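Local atomic coordinates of carbohydrate binding module (Escherichia coli, PDB entry 2XFD), a protein that binds carbohydrate chains through a calcium ion that the sugar itself helps to coordinate, here captured with cellobiose. Residues A[51-56]-A[100-104]; A[74-79]-A[106-111]; A[4-10]-A[35-41]; A[22-27]-A[43-49]. The contacts are given in a common frame with arbitrary orientation. Residues are numbered along the deposited sequence.

Contacts 1 and 2 each carry a calcium ion, but only that of contact 1 is ligated by sugar; the other is bound by Gln75 and Glu77, with Asp65 and Glu98, and does not bridge the two segments. Strand 48-53 serves contacts 1 and 4, and its sheet neighbour 104-110 serves contact 2 and, through Gly104, contact 1. Contact 3 pairs 4-11 with 37-42 in the five-stranded sheet, which also holds strand 72-75 of contact 2. Contacts 1, 2 and 3 are partly buried; contact 4 lies at the surface. Chemistry follows place: metal ligation in 1, arginine on carbonyls in 2, strand pairing in 3, a type I' turn and the apolar fit of Val22 in 4.

Contact 1. Residues A[51-56]-A[100-104]; sequences VAFTND and LHCNG. With CA (calcium ion), chain C; BGC (beta-D-glucopyranose), chain B; BGC (beta-D-glucopyranose), chain D.
A calcium ion shared between protein and sugar joins the two segments: Asp56 OD1 at 2.4 Å and His101 O at 2.3 Å ligate it, glucose (chain B) adds O2 at 2.6 Å and O3 at 2.5 Å, and water 2 completes this part of the shell at 2.4 Å. Arg60 and Asp61 supply the remaining ligands. This is calcium-dependent glycan recognition, in which vicinal sugar hydroxyls coordinate the metal directly. Asp56 (chi1 t) points toward 100-104, and its OD2 lies 2.6 Å from glucose (chain B) O3. Water 1 donates to Asp56 OD2 (2.7 Å) and accepts from Asn103 N (2.9 Å). Behind the site, 51-53 is extended and 100-104 turns back against it: Phe53 and Gly104 form an antiparallel hydrogen-bonded pair, CA-CA 5.6 Å, with Phe53 N to Gly104 O at 2.8 Å and Gly104 N to Phe53 O at 3.2 Å. Gly104 has phi/psi of 159/-173°, where a CB would strike the preceding carbonyl. The Phe53 ring (chi1 t, chi2 36°) packs against the loop, CD2 lying 3.4 Å from both Leu100 O and Cys102 O, and its CB meets Leu100 CD1 at 3.9 Å. Cys102 is disulfide-bonded to Cys91. Strand 48-53 runs between strands 17-22 and 104-110, and Val51 and Phe53 pack across onto strand 62-69.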
loop_
_atom_site.group_PDB
_atom_site.type_symbol
_atom_site.label_atom_id
_atom_site.label_comp_id
_atom_site.label_asym_id
_atom_site.label_seq_id
_atom_site.Cartn_x
_atom_site.Cartn_y
_atom_site.Cartn_z
ATOM N N VAL A 51 -1.709 0.714 3.359
ATOM C CA VAL A 51 -1.564 1.289 2.032
ATOM C C VAL A 51 -2.629 0.641 1.180
ATOM O O VAL A 51 -2.658 -0.574 1.010
ATOM C CB VAL A 51 -0.193 1.069 1.432
ATOM C CG1 VAL A 51 -0.139 1.586 0.027
ATOM C CG2 VAL A 51 0.872 1.706 2.303
ATOM N N ALA A 52 -3.576 1.473 0.704
ATOM C CA ALA A 52 -4.760 1.004 -0.002
ATOM C C ALA A 52 -4.748 1.431 -1.429
ATOM O O ALA A 52 -4.504 2.586 -1.761
ATOM C CB ALA A 52 -6.021 1.564 0.636
ATOM N N PHE A 53 -5.083 0.515 -2.321
ATOM C CA PHE A 53 -5.307 0.758 -3.761
ATOM C C PHE A 53 -6.816 0.944 -3.915
ATOM O O PHE A 53 -7.577 0.112 -3.456
ATOM C CB PHE A 53 -4.822 -0.456 -4.543
ATOM C CG PHE A 53 -5.094 -0.502 -6.026
ATOM C CD1 PHE A 53 -5.077 0.625 -6.862
ATOM C CD2 PHE A 53 -5.246 -1.729 -6.616
ATOM C CE1 PHE A 53 -5.257 0.511 -8.230
ATOM C CE2 PHE A 53 -5.400 -1.866 -7.976
ATOM C CZ PHE A 53 -5.390 -0.754 -8.800
ATOM N N THR A 54 -7.238 2.042 -4.547
ATOM C CA THR A 54 -8.643 2.454 -4.499
ATOM C C THR A 54 -9.299 2.586 -5.865
ATOM O O THR A 54 -10.513 2.775 -5.869
ATOM C CB THR A 54 -8.756 3.778 -3.755
ATOM O OG1 THR A 54 -8.069 4.794 -4.478
ATOM C CG2 THR A 54 -8.219 3.709 -2.343
ATOM N N ASN A 55 -8.573 2.543 -6.983
ATOM C CA ASN A 55 -9.155 2.777 -8.297
ATOM C C ASN A 55 -8.880 1.672 -9.286
ATOM O O ASN A 55 -8.591 1.930 -10.463
ATOM C CB ASN A 55 -8.787 4.182 -8.816
ATOM C CG ASN A 55 -7.349 4.285 -9.199
ATOM O OD1 ASN A 55 -6.518 3.489 -8.708
ATOM N ND2 ASN A 55 -6.998 5.243 -10.046
ATOM N N ASP A 56 -8.942 0.450 -8.833
ATOM C CA ASP A 56 -8.755 -0.696 -9.701
ATOM C C ASP A 56 -9.686 -0.578 -10.924
ATOM O O ASP A 56 -10.840 -0.135 -10.819
ATOM C CB ASP A 56 -9.043 -1.987 -8.942
ATOM C CG ASP A 56 -8.683 -3.197 -9.708
ATOM O OD1 ASP A 56 -7.713 -3.166 -10.487
ATOM O OD2 ASP A 56 -9.351 -4.235 -9.485
ATOM N N LEU A 100 -1.116 -5.423 -4.976
ATOM C CA LEU A 100 -2.546 -5.132 -4.845
ATOM C C LEU A 100 -3.105 -5.171 -6.247
ATOM O O LEU A 100 -2.952 -4.238 -7.045
ATOM C CB LEU A 100 -2.801 -3.790 -4.184
ATOM C CG LEU A 100 -2.356 -3.680 -2.722
ATOM C CD1 LEU A 100 -2.270 -2.245 -2.270
ATOM C CD2 LEU A 100 -3.288 -4.533 -1.839
ATOM N N HIS A 101 -3.773 -6.272 -6.583
ATOM C CA HIS A 101 -4.433 -6.449 -7.910
ATOM C C HIS A 101 -5.823 -5.893 -7.890
ATOM O O HIS A 101 -6.319 -5.298 -8.871
ATOM C CB HIS A 101 -4.431 -7.914 -8.289
ATOM C CG HIS A 101 -3.076 -8.508 -8.390
ATOM N ND1 HIS A 101 -2.148 -8.314 -9.406
ATOM C CD2 HIS A 101 -2.515 -9.373 -7.534
ATOM C CE1 HIS A 101 -1.085 -9.077 -9.156
ATOM N NE2 HIS A 101 -1.296 -9.697 -8.007
ATOM N N CYS A 102 -6.523 -6.136 -6.819
ATOM C CA CYS A 102 -7.883 -5.654 -6.585
ATOM C C CYS A 102 -7.793 -4.420 -5.664
ATOM O O CYS A 102 -6.813 -4.264 -4.941
ATOM C CB CYS A 102 -8.730 -6.725 -5.899
ATOM S SG CYS A 102 -8.624 -8.342 -6.636
ATOM N N ASN A 103 -8.869 -3.656 -5.617
ATOM C CA ASN A 103 -9.002 -2.694 -4.550
ATOM C C ASN A 103 -8.831 -3.407 -3.190
ATOM O O ASN A 103 -9.382 -4.481 -3.010
ATOM C CB ASN A 103 -10.330 -1.946 -4.578
ATOM C CG ASN A 103 -10.443 -0.965 -5.714
ATOM O OD1 ASN A 103 -9.441 -0.382 -6.145
ATOM N ND2 ASN A 103 -11.654 -0.809 -6.201
ATOM N N GLY A 104 -8.079 -2.832 -2.272
ATOM C CA GLY A 104 -7.757 -3.483 -1.061
ATOM C C GLY A 104 -6.507 -2.840 -0.476
ATOM O O GLY A 104 -6.058 -1.800 -0.990
HETATM CA CA CA C . -6.148 -4.897 -11.162
HETATM C C2 BGC B . -7.368 -8.021 -11.712
HETATM C C3 BGC B . -8.377 -7.348 -10.799
HETATM C C4 BGC B . -9.789 -7.925 -10.989
HETATM C C5 BGC B . -9.709 -9.429 -10.798
HETATM C C6 BGC B . -11.023 -10.232 -10.928
HETATM C C1 BGC B . -7.437 -9.522 -11.576
HETATM O O2 BGC B . -6.078 -7.438 -11.427
HETATM O O3 BGC B . -8.377 -5.955 -11.124
HETATM O O4 BGC B . -10.676 -7.419 -10.026
HETATM O O5 BGC B . -8.786 -9.946 -11.711
HETATM O O6 BGC B . -11.489 -10.030 -12.246
HETATM C C2 BGC D . -6.561 -13.613 -13.487
HETATM C C3 BGC D . -7.074 -12.204 -13.361
HETATM C C4 BGC D . -6.313 -11.398 -12.312
HETATM C C5 BGC D . -4.861 -11.599 -12.512
HETATM C C6 BGC D . -4.119 -10.841 -11.469
HETATM C C1 BGC D . -5.059 -13.552 -13.689
HETATM O O1 BGC D . -4.428 -14.783 -13.953
HETATM O O2 BGC D . -7.233 -14.294 -14.528
HETATM O O3 BGC D . -8.464 -12.201 -13.040
HETATM O O4 BGC D . -6.571 -10.106 -12.557
HETATM O O5 BGC D . -4.548 -13.008 -12.487
HETATM O O6 BGC D . -2.743 -11.055 -11.612
HETATM O O HOH W 1 -11.030 -4.365 -7.410
HETATM O O HOH W 2 -6.634 -4.842 -13.496
#

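Contact 2. Residues A[74-79]-A[106-111]; sequences RQAENQ and ISFGNV. With CA (calcium ion), chain E.
Arg74 reaches along the end of strand 104-110 with its side chain nearly fully extended (chi1 m, chi2 and chi3 t, chi4 176°), and its guanidinium meets a row of backbone carbonyls edge-on. NH1 donates to Phe108 O and to Asn110 O, both at 2.9 Å; NH2 donates to Val111 O at 3.1 Å and weakly to Asn110 O at 3.4 Å. Between these acceptors Gly109 adopts a positive phi (78°). Arg74 NE is hydrogen-bonded to Gln72 OE1. The Phe108 ring (chi1 m, chi2 85°) lies against 74-79 with its edge toward Gln75 C and Arg74 O; CE2 is 3.7 Å from Ala76 CA, CZ 3.9 Å from Ala76 CB and CD2 3.6 Å from Gln79 CG. The fold is a beta-sandwich, and the contact joins edge strand 72-75 of one sheet, with the following 3-10 turn 76-78, to the outermost strand 104-110 of the other; Ala76 is nearest Ile106 (CA-CA 6.9 Å) and Gln79 nearest Phe108 (6.1 Å). Gln75 (chi1 m, chi2 m) and Glu77 (chi1 p, chi2 m) curl round to a calcium ion: Gln75 OE1 at 2.3 Å, Glu77 OE1 and OE2 both at 2.5 Å, water 3 at 2.4 Å, with Asp65 and Glu98 completing the site. Ile106 (m, t) touches Ala76 CB through CD1 at 3.9 Å. Gln79 (m, m) places CB 3.2 Å from Ser107 O, to which its NE2 bonds weakly at 3.4 Å.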
loop_
_atom_site.group_PDB
_atom_site.type_symbol
_atom_site.label_atom_id
_atom_site.label_comp_id
_atom_site.label_asym_id
_atom_site.label_seq_id
_atom_site.Cartn_x
_atom_site.Cartn_y
_atom_site.Cartn_z
ATOM N N ARG A 74 9.572 -1.637 6.617
ATOM C CA ARG A 74 8.642 -2.731 6.797
ATOM C C ARG A 74 8.270 -3.218 5.404
ATOM O O ARG A 74 7.591 -2.505 4.662
ATOM C CB ARG A 74 7.421 -2.247 7.600
ATOM C CG ARG A 74 7.755 -1.626 8.945
ATOM C CD ARG A 74 6.518 -1.274 9.663
ATOM N NE ARG A 74 6.789 -0.546 10.907
ATOM C CZ ARG A 74 5.873 -0.044 11.704
ATOM N NH1 ARG A 74 4.593 -0.222 11.481
ATOM N NH2 ARG A 74 6.257 0.708 12.755
ATOM N N GLN A 75 8.755 -4.373 5.020
ATOM C CA GLN A 75 8.523 -4.900 3.674
ATOM C C GLN A 75 7.056 -5.256 3.474
ATOM O O GLN A 75 6.466 -5.916 4.333
ATOM C CB GLN A 75 9.350 -6.108 3.439
ATOM C CG GLN A 75 10.863 -5.897 3.401
ATOM C CD GLN A 75 11.331 -5.083 2.230
ATOM O OE1 GLN A 75 10.674 -4.966 1.216
ATOM N NE2 GLN A 75 12.518 -4.477 2.364
ATOM N N ALA A 76 6.470 -4.922 2.331
ATOM C CA ALA A 76 5.074 -5.315 2.079
ATOM C C ALA A 76 4.870 -6.810 2.132
ATOM O O ALA A 76 3.868 -7.289 2.667
ATOM C CB ALA A 76 4.641 -4.709 0.741
ATOM N N GLU A 77 5.818 -7.564 1.568
ATOM C CA GLU A 77 5.752 -9.007 1.504
ATOM C C GLU A 77 5.915 -9.683 2.849
ATOM O O GLU A 77 5.651 -10.868 2.972
ATOM C CB GLU A 77 6.766 -9.552 0.474
ATOM C CG GLU A 77 8.247 -9.254 0.780
ATOM C CD GLU A 77 8.755 -7.953 0.216
ATOM O OE1 GLU A 77 9.940 -7.915 -0.200
ATOM O OE2 GLU A 77 8.038 -6.928 0.230
ATOM N N ASN A 78 6.350 -8.922 3.872
ATOM C CA ASN A 78 6.427 -9.442 5.244
ATOM C C ASN A 78 5.150 -9.215 6.034
ATOM O O ASN A 78 5.118 -9.597 7.192
ATOM C CB ASN A 78 7.662 -8.856 5.968
ATOM C CG ASN A 78 8.969 -9.335 5.367
ATOM O OD1 ASN A 78 9.003 -10.277 4.575
ATOM N ND2 ASN A 78 10.051 -8.710 5.744
ATOM N N GLN A 79 4.136 -8.653 5.431
ATOM C CA GLN A 79 2.892 -8.364 6.121
ATOM C C GLN A 79 1.881 -9.461 5.879
ATOM O O GLN A 79 1.605 -9.823 4.722
ATOM C CB GLN A 79 2.334 -7.002 5.716
ATOM C CG GLN A 79 3.293 -5.857 5.785
ATOM C CD GLN A 79 4.062 -5.761 7.093
ATOM O OE1 GLN A 79 5.372 -5.639 7.031
ATOM N NE2 GLN A 79 3.469 -5.805 8.150
ATOM N N ILE A 106 -2.708 -3.340 2.112
ATOM C CA ILE A 106 -1.687 -4.035 2.903
ATOM C C ILE A 106 -1.634 -3.372 4.244
ATOM O O ILE A 106 -1.509 -2.134 4.321
ATOM C CB ILE A 106 -0.315 -4.045 2.221
ATOM C CG1 ILE A 106 -0.417 -4.582 0.807
ATOM C CG2 ILE A 106 0.647 -4.834 3.066
ATOM C CD1 ILE A 106 0.797 -4.417 -0.035
ATOM N N SER A 107 -1.709 -4.141 5.328
ATOM C CA SER A 107 -1.571 -3.618 6.674
ATOM C C SER A 107 -0.166 -3.794 7.160
ATOM O O SER A 107 0.415 -4.849 7.080
ATOM C CB SER A 107 -2.472 -4.361 7.636
ATOM O OG SER A 107 -2.268 -3.943 8.959
ATOM N N PHE A 108 0.412 -2.702 7.704
ATOM C CA PHE A 108 1.793 -2.676 8.175
ATOM C C PHE A 108 1.891 -2.560 9.700
ATOM O O PHE A 108 2.943 -2.309 10.247
ATOM C CB PHE A 108 2.587 -1.539 7.528
ATOM C CG PHE A 108 2.775 -1.742 6.046
ATOM C CD1 PHE A 108 1.833 -1.354 5.132
ATOM C CD2 PHE A 108 3.929 -2.298 5.561
ATOM C CE1 PHE A 108 2.021 -1.549 3.791
ATOM C CE2 PHE A 108 4.151 -2.469 4.231
ATOM C CZ PHE A 108 3.198 -2.108 3.316
ATOM N N GLY A 109 0.804 -2.820 10.388
ATOM C CA GLY A 109 0.804 -2.731 11.862
ATOM C C GLY A 109 0.725 -1.281 12.306
ATOM O O GLY A 109 0.615 -0.352 11.540
ATOM N N ASN A 110 0.745 -1.097 13.625
ATOM C CA ASN A 110 0.642 0.236 14.184
ATOM C C ASN A 110 1.894 1.090 13.962
ATOM O O ASN A 110 2.985 0.573 13.742
ATOM C CB ASN A 110 0.423 0.143 15.719
ATOM C CG ASN A 110 -0.930 -0.466 16.070
ATOM O OD1 ASN A 110 -1.050 -0.953 17.225
ATOM N ND2 ASN A 110 -1.888 -0.432 15.244
ATOM N N VAL A 111 1.664 2.379 13.952
ATOM C CA VAL A 111 2.790 3.281 13.799
ATOM C C VAL A 111 3.855 3.020 14.790
ATOM O O VAL A 111 5.041 2.871 14.544
ATOM C CB VAL A 111 2.347 4.807 13.822
ATOM C CG1 VAL A 111 3.544 5.766 13.807
ATOM C CG2 VAL A 111 1.374 5.112 12.756
HETATM CA CA CA E . 9.734 -5.505 -0.835
HETATM O O HOH W 3 11.904 -6.057 -1.629
#

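Contact 3. Residues A[4-10]-A[35-41]; sequences SITVRAR and AMQDYTA
Two strands run antiparallel, axes 4.4 Å apart at closest and 156° between directions. Ile5 opens the ladder as a hydrogen-bonded pair with Ala41, its N to Ala41 O and its O to Ala41 N both 2.9 Å. Thr6 follows in the non-hydrogen-bonded pair with Thr40 (CA-CA 4.2 Å); both side chains are m, and their OG1 atoms hydrogen-bond at 2.7 Å. Val7 pairs with Tyr39, N to O 2.8 Å and O to N 2.9 Å. Arg8 (chi1 t) forms a salt bridge with Asp38, Arg8 NH2 to Asp38 OD1 3.0 Å. Ala9 N to Gln37 O and Gln37 N to Ala9 O are hydrogen bonds, both 3.2 Å. Water 5 links Ala9 O, Ala35 O and Tyr39 OH. Arg10 CB lies 3.5 Å from Ala35 C, and its NE hydrogen-bonds to Gln63 OE1 as the end leads away from 35-41. Such alternation is the classic antiparallel ladder. Strand 62-69 flanks strand 4-11 on its other edge; Ile5 and Val7 face strand 48-53 of the opposing sheet.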
loop_
_atom_site.group_PDB
_atom_site.type_symbol
_atom_site.label_atom_id
_atom_site.label_comp_id
_atom_site.label_asym_id
_atom_site.label_seq_id
_atom_site.Cartn_x
_atom_site.Cartn_y
_atom_site.Cartn_z
ATOM N N SER A 4 6.825 10.025 10.640
ATOM C CA SER A 4 7.131 10.117 9.215
ATOM C C SER A 4 6.981 8.756 8.585
ATOM O O SER A 4 7.514 7.775 9.097
ATOM C CB SER A 4 8.572 10.654 9.030
ATOM O OG SER A 4 8.805 10.869 7.655
ATOM N N ILE A 5 6.256 8.708 7.479
ATOM C CA ILE A 5 6.041 7.472 6.760
ATOM C C ILE A 5 6.354 7.676 5.300
ATOM O O ILE A 5 5.828 8.603 4.646
ATOM C CB ILE A 5 4.563 6.947 6.908
ATOM C CG1 ILE A 5 4.258 6.748 8.363
ATOM C CG2 ILE A 5 4.409 5.675 6.099
ATOM C CD1 ILE A 5 2.761 6.468 8.650
ATOM N N THR A 6 7.209 6.839 4.743
ATOM C CA THR A 6 7.530 6.820 3.321
ATOM C C THR A 6 6.982 5.525 2.696
ATOM O O THR A 6 7.218 4.457 3.261
ATOM C CB THR A 6 8.999 6.940 3.050
ATOM O OG1 THR A 6 9.469 8.178 3.544
ATOM C CG2 THR A 6 9.389 6.800 1.611
ATOM N N VAL A 7 6.237 5.623 1.609
ATOM C CA VAL A 7 5.749 4.511 0.855
ATOM C C VAL A 7 6.587 4.398 -0.419
ATOM O O VAL A 7 6.705 5.370 -1.152
ATOM C CB VAL A 7 4.268 4.685 0.529
ATOM C CG1 VAL A 7 3.734 3.526 -0.321
ATOM C CG2 VAL A 7 3.466 4.869 1.782
ATOM N N ARG A 8 7.138 3.211 -0.705
ATOM C CA ARG A 8 7.827 2.962 -1.968
ATOM C C ARG A 8 6.922 2.042 -2.801
ATOM O O ARG A 8 6.669 0.908 -2.409
ATOM C CB ARG A 8 9.186 2.314 -1.723
ATOM C CG ARG A 8 9.922 2.148 -3.051
ATOM C CD ARG A 8 11.320 2.218 -3.029
ATOM N NE ARG A 8 11.995 2.274 -4.282
ATOM C CZ ARG A 8 12.499 3.341 -4.926
ATOM N NH1 ARG A 8 13.205 3.115 -6.021
ATOM N NH2 ARG A 8 12.273 4.577 -4.538
ATOM N N ALA A 9 6.412 2.540 -3.930
ATOM C CA ALA A 9 5.422 1.825 -4.700
ATOM C C ALA A 9 5.420 2.268 -6.140
ATOM O O ALA A 9 5.959 3.337 -6.482
ATOM C CB ALA A 9 4.067 2.011 -4.093
ATOM N N ARG A 10 4.748 1.465 -6.960
ATOM C CA ARG A 10 4.515 1.755 -8.366
ATOM C C ARG A 10 3.169 1.221 -8.778
ATOM O O ARG A 10 2.624 0.311 -8.135
ATOM C CB ARG A 10 5.598 1.129 -9.279
ATOM C CG ARG A 10 5.483 -0.360 -9.459
ATOM C CD ARG A 10 6.516 -0.949 -10.362
ATOM N NE ARG A 10 6.260 -2.327 -10.747
ATOM C CZ ARG A 10 5.651 -2.700 -11.886
ATOM N NH1 ARG A 10 5.631 -3.971 -12.204
ATOM N NH2 ARG A 10 5.077 -1.806 -12.671
ATOM N N ALA A 35 7.203 3.231 -12.269
ATOM C CA ALA A 35 8.456 2.852 -11.639
ATOM C C ALA A 35 8.330 3.101 -10.156
ATOM O O ALA A 35 7.685 4.014 -9.694
ATOM C CB ALA A 35 9.659 3.578 -12.199
ATOM N N MET A 36 9.091 2.305 -9.381
ATOM C CA MET A 36 9.130 2.531 -7.932
ATOM C C MET A 36 9.589 3.892 -7.629
ATOM O O MET A 36 10.638 4.358 -8.134
ATOM C CB MET A 36 10.056 1.498 -7.252
ATOM C CG MET A 36 9.548 0.070 -7.250
ATOM S SD MET A 36 8.090 -0.075 -6.228
ATOM C CE MET A 36 7.753 -1.788 -6.438
ATOM N N GLN A 37 8.882 4.589 -6.739
ATOM C CA GLN A 37 9.234 5.907 -6.270
ATOM C C GLN A 37 8.827 6.011 -4.807
ATOM O O GLN A 37 7.995 5.243 -4.331
ATOM C CB GLN A 37 8.615 7.070 -7.054
ATOM C CG GLN A 37 8.978 7.077 -8.533
ATOM C CD GLN A 37 10.391 7.347 -8.910
ATOM O OE1 GLN A 37 10.716 7.214 -10.125
ATOM N NE2 GLN A 37 11.206 7.716 -8.019
ATOM N N ASP A 38 9.394 6.989 -4.120
ATOM C CA ASP A 38 9.089 7.271 -2.735
ATOM C C ASP A 38 8.059 8.343 -2.570
ATOM O O ASP A 38 8.106 9.371 -3.292
ATOM C CB ASP A 38 10.326 7.769 -2.005
ATOM C CG ASP A 38 11.359 6.762 -1.805
ATOM O OD1 ASP A 38 11.170 5.574 -1.989
ATOM O OD2 ASP A 38 12.488 7.216 -1.360
ATOM N N TYR A 39 7.138 8.169 -1.666
ATOM C CA TYR A 39 6.064 9.085 -1.354
ATOM C C TYR A 39 6.044 9.251 0.151
ATOM O O TYR A 39 5.907 8.255 0.869
ATOM C CB TYR A 39 4.717 8.496 -1.839
ATOM C CG TYR A 39 4.678 8.233 -3.333
ATOM C CD1 TYR A 39 4.251 9.197 -4.193
ATOM C CD2 TYR A 39 5.165 7.057 -3.872
ATOM C CE1 TYR A 39 4.273 9.007 -5.583
ATOM C CE2 TYR A 39 5.191 6.868 -5.227
ATOM C CZ TYR A 39 4.734 7.839 -6.102
ATOM O OH TYR A 39 4.782 7.692 -7.447
ATOM N N THR A 40 6.170 10.465 0.659
ATOM C CA THR A 40 6.363 10.681 2.109
ATOM C C THR A 40 5.286 11.556 2.659
ATOM O O THR A 40 4.913 12.570 2.069
ATOM C CB THR A 40 7.760 11.264 2.387
ATOM O OG1 THR A 40 8.728 10.300 1.960
ATOM C CG2 THR A 40 7.987 11.539 3.827
ATOM N N ALA A 41 4.794 11.207 3.842
ATOM C CA ALA A 41 3.860 12.030 4.587
ATOM C C ALA A 41 4.165 11.948 6.060
ATOM O O ALA A 41 4.792 11.047 6.546
ATOM C CB ALA A 41 2.425 11.616 4.330
HETATM O O HOH W 4 13.355 5.866 -7.116
HETATM O O HOH W 5 5.458 5.308 -8.444
#

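Contact 4. Residues A[22-27]-A[43-49]; sequences VGGTTV and TSLTGEI
This surface contact joins a tight hairpin turn to the irregular stretch leading into strand 48-53, at the end of the four-stranded sheet. Val22 to Thr25 form a type I' turn linking strands 17-22 and 25-31, closed by Val22 N to Thr25 O (2.9 Å) and Thr25 N to Val22 O (3.0 Å). Gly23 and Gly24 take the positive phi values it needs, 62° and 92°. Val22 and Ile49 are an antiparallel non-hydrogen-bonded pair, CA-CA 4.5 Å; next to it Gly23 N donates to Glu48 O at 2.9 Å. Water 6 bridges the same carbonyl to Gly24 N, 2.9 Å from each. Val22 (chi1 t) packs CG1 on Leu45 CB at 3.6 Å and Gly47 N at 3.5 Å, and CG2 on Ile49 CG1 at 4.2 Å. Leu45 (m, t) brings CD1 to 3.7 Å from Thr25 CB, while Thr43 OG1 accepts from Leu45 N at 3.0 Å, an ST turn, and lies 4.0 Å from Val27 CG2. With one direct hydrogen bond between the segments, the join rests largely on the apolar fit around Val22; the absence of a side chain at Gly47, where a CB would sit only 3.5 Å from Gly23 CA, allows its close passage, whereas Gly23 and Gly24 serve the turn.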
loop_
_atom_site.group_PDB
_atom_site.type_symbol
_atom_site.label_atom_id
_atom_site.label_comp_id
_atom_site.label_asym_id
_atom_site.label_seq_id
_atom_site.Cartn_x
_atom_site.Cartn_y
_atom_site.Cartn_z
ATOM N N VAL A 22 -4.074 5.681 8.402
ATOM C CA VAL A 22 -3.666 5.349 9.740
ATOM C C VAL A 22 -4.942 5.299 10.600
ATOM O O VAL A 22 -5.676 6.316 10.677
ATOM C CB VAL A 22 -2.633 6.305 10.303
ATOM C CG1 VAL A 22 -2.297 5.912 11.726
ATOM C CG2 VAL A 22 -1.396 6.292 9.462
ATOM N N GLY A 23 -5.278 4.155 11.176
ATOM C CA GLY A 23 -6.515 4.013 11.936
ATOM C C GLY A 23 -7.752 4.239 11.115
ATOM O O GLY A 23 -8.820 4.576 11.660
ATOM N N GLY A 24 -7.683 4.088 9.808
ATOM C CA GLY A 24 -8.823 4.347 8.914
ATOM C C GLY A 24 -8.862 5.728 8.394
ATOM O O GLY A 24 -9.673 6.028 7.517
ATOM N N THR A 25 -8.051 6.670 8.904
ATOM C CA THR A 25 -7.989 8.011 8.405
ATOM C C THR A 25 -7.040 8.061 7.219
ATOM O O THR A 25 -5.909 7.586 7.293
ATOM C CB THR A 25 -7.394 8.996 9.451
ATOM O OG1 THR A 25 -8.145 8.860 10.637
ATOM C CG2 THR A 25 -7.292 10.344 8.951
ATOM N N THR A 26 -7.463 8.601 6.094
ATOM C CA THR A 26 -6.552 8.826 4.964
ATOM C C THR A 26 -5.618 9.977 5.281
ATOM O O THR A 26 -6.081 11.100 5.427
ATOM C CB THR A 26 -7.326 9.048 3.687
ATOM O OG1 THR A 26 -7.959 7.782 3.356
ATOM C CG2 THR A 26 -6.365 9.487 2.556
ATOM N N VAL A 27 -4.340 9.727 5.372
ATOM C CA VAL A 27 -3.304 10.717 5.592
ATOM C C VAL A 27 -2.914 11.428 4.334
ATOM O O VAL A 27 -2.760 12.666 4.302
ATOM C CB VAL A 27 -2.031 10.036 6.245
ATOM C CG1 VAL A 27 -0.882 11.019 6.347
ATOM C CG2 VAL A 27 -2.413 9.495 7.613
ATOM N N THR A 43 2.353 12.337 10.042
ATOM C CA THR A 43 1.101 12.222 10.776
ATOM C C THR A 43 1.416 12.138 12.296
ATOM O O THR A 43 2.386 11.506 12.718
ATOM C CB THR A 43 0.289 10.980 10.358
ATOM O OG1 THR A 43 -0.960 10.950 11.035
ATOM C CG2 THR A 43 1.004 9.674 10.574
ATOM N N SER A 44 0.486 12.704 13.059
ATOM C CA SER A 44 0.409 12.599 14.511
ATOM C C SER A 44 -0.357 11.326 14.954
ATOM O O SER A 44 -0.370 10.987 16.101
ATOM C CB SER A 44 -0.256 13.843 15.109
ATOM O OG SER A 44 -1.581 13.994 14.736
ATOM N N LEU A 45 -1.046 10.690 14.037
ATOM C CA LEU A 45 -1.842 9.500 14.338
ATOM C C LEU A 45 -0.882 8.333 14.604
ATOM O O LEU A 45 0.237 8.288 14.101
ATOM C CB LEU A 45 -2.779 9.201 13.195
ATOM C CG LEU A 45 -3.837 10.260 12.903
ATOM C CD1 LEU A 45 -4.556 9.945 11.648
ATOM C CD2 LEU A 45 -4.811 10.449 14.091
ATOM N N THR A 46 -1.375 7.347 15.391
ATOM C CA THR A 46 -0.528 6.252 15.870
ATOM C C THR A 46 -1.035 4.867 15.604
ATOM O O THR A 46 -0.412 3.897 15.960
ATOM C CB THR A 46 -0.308 6.401 17.397
ATOM O OG1 THR A 46 -1.583 6.312 18.045
ATOM C CG2 THR A 46 0.306 7.695 17.798
ATOM N N GLY A 47 -2.202 4.756 15.008
ATOM C CA GLY A 47 -2.888 3.487 14.815
ATOM C C GLY A 47 -2.379 2.675 13.621
ATOM O O GLY A 47 -1.222 2.812 13.165
ATOM N N GLU A 48 -3.201 1.746 13.145
ATOM C CA GLU A 48 -2.819 0.764 12.160
ATOM C C GLU A 48 -2.571 1.440 10.846
ATOM O O GLU A 48 -3.421 2.134 10.297
ATOM C CB GLU A 48 -3.902 -0.240 11.956
ATOM C CG GLU A 48 -3.582 -1.343 10.993
ATOM C CD GLU A 48 -4.739 -2.234 10.625
ATOM O OE1 GLU A 48 -4.627 -2.938 9.615
ATOM O OE2 GLU A 48 -5.760 -2.238 11.320
ATOM N N ILE A 49 -1.415 1.192 10.241
ATOM C CA ILE A 49 -1.044 1.734 8.947
ATOM C C ILE A 49 -1.512 0.789 7.855
ATOM O O ILE A 49 -1.257 -0.405 7.880
ATOM C CB ILE A 49 0.494 1.908 8.810
ATOM C CG1 ILE A 49 1.033 2.850 9.897
ATOM C CG2 ILE A 49 0.848 2.374 7.444
ATOM C CD1 ILE A 49 2.558 2.731 10.011
HETATM O O HOH W 6 -5.787 2.207 8.638
#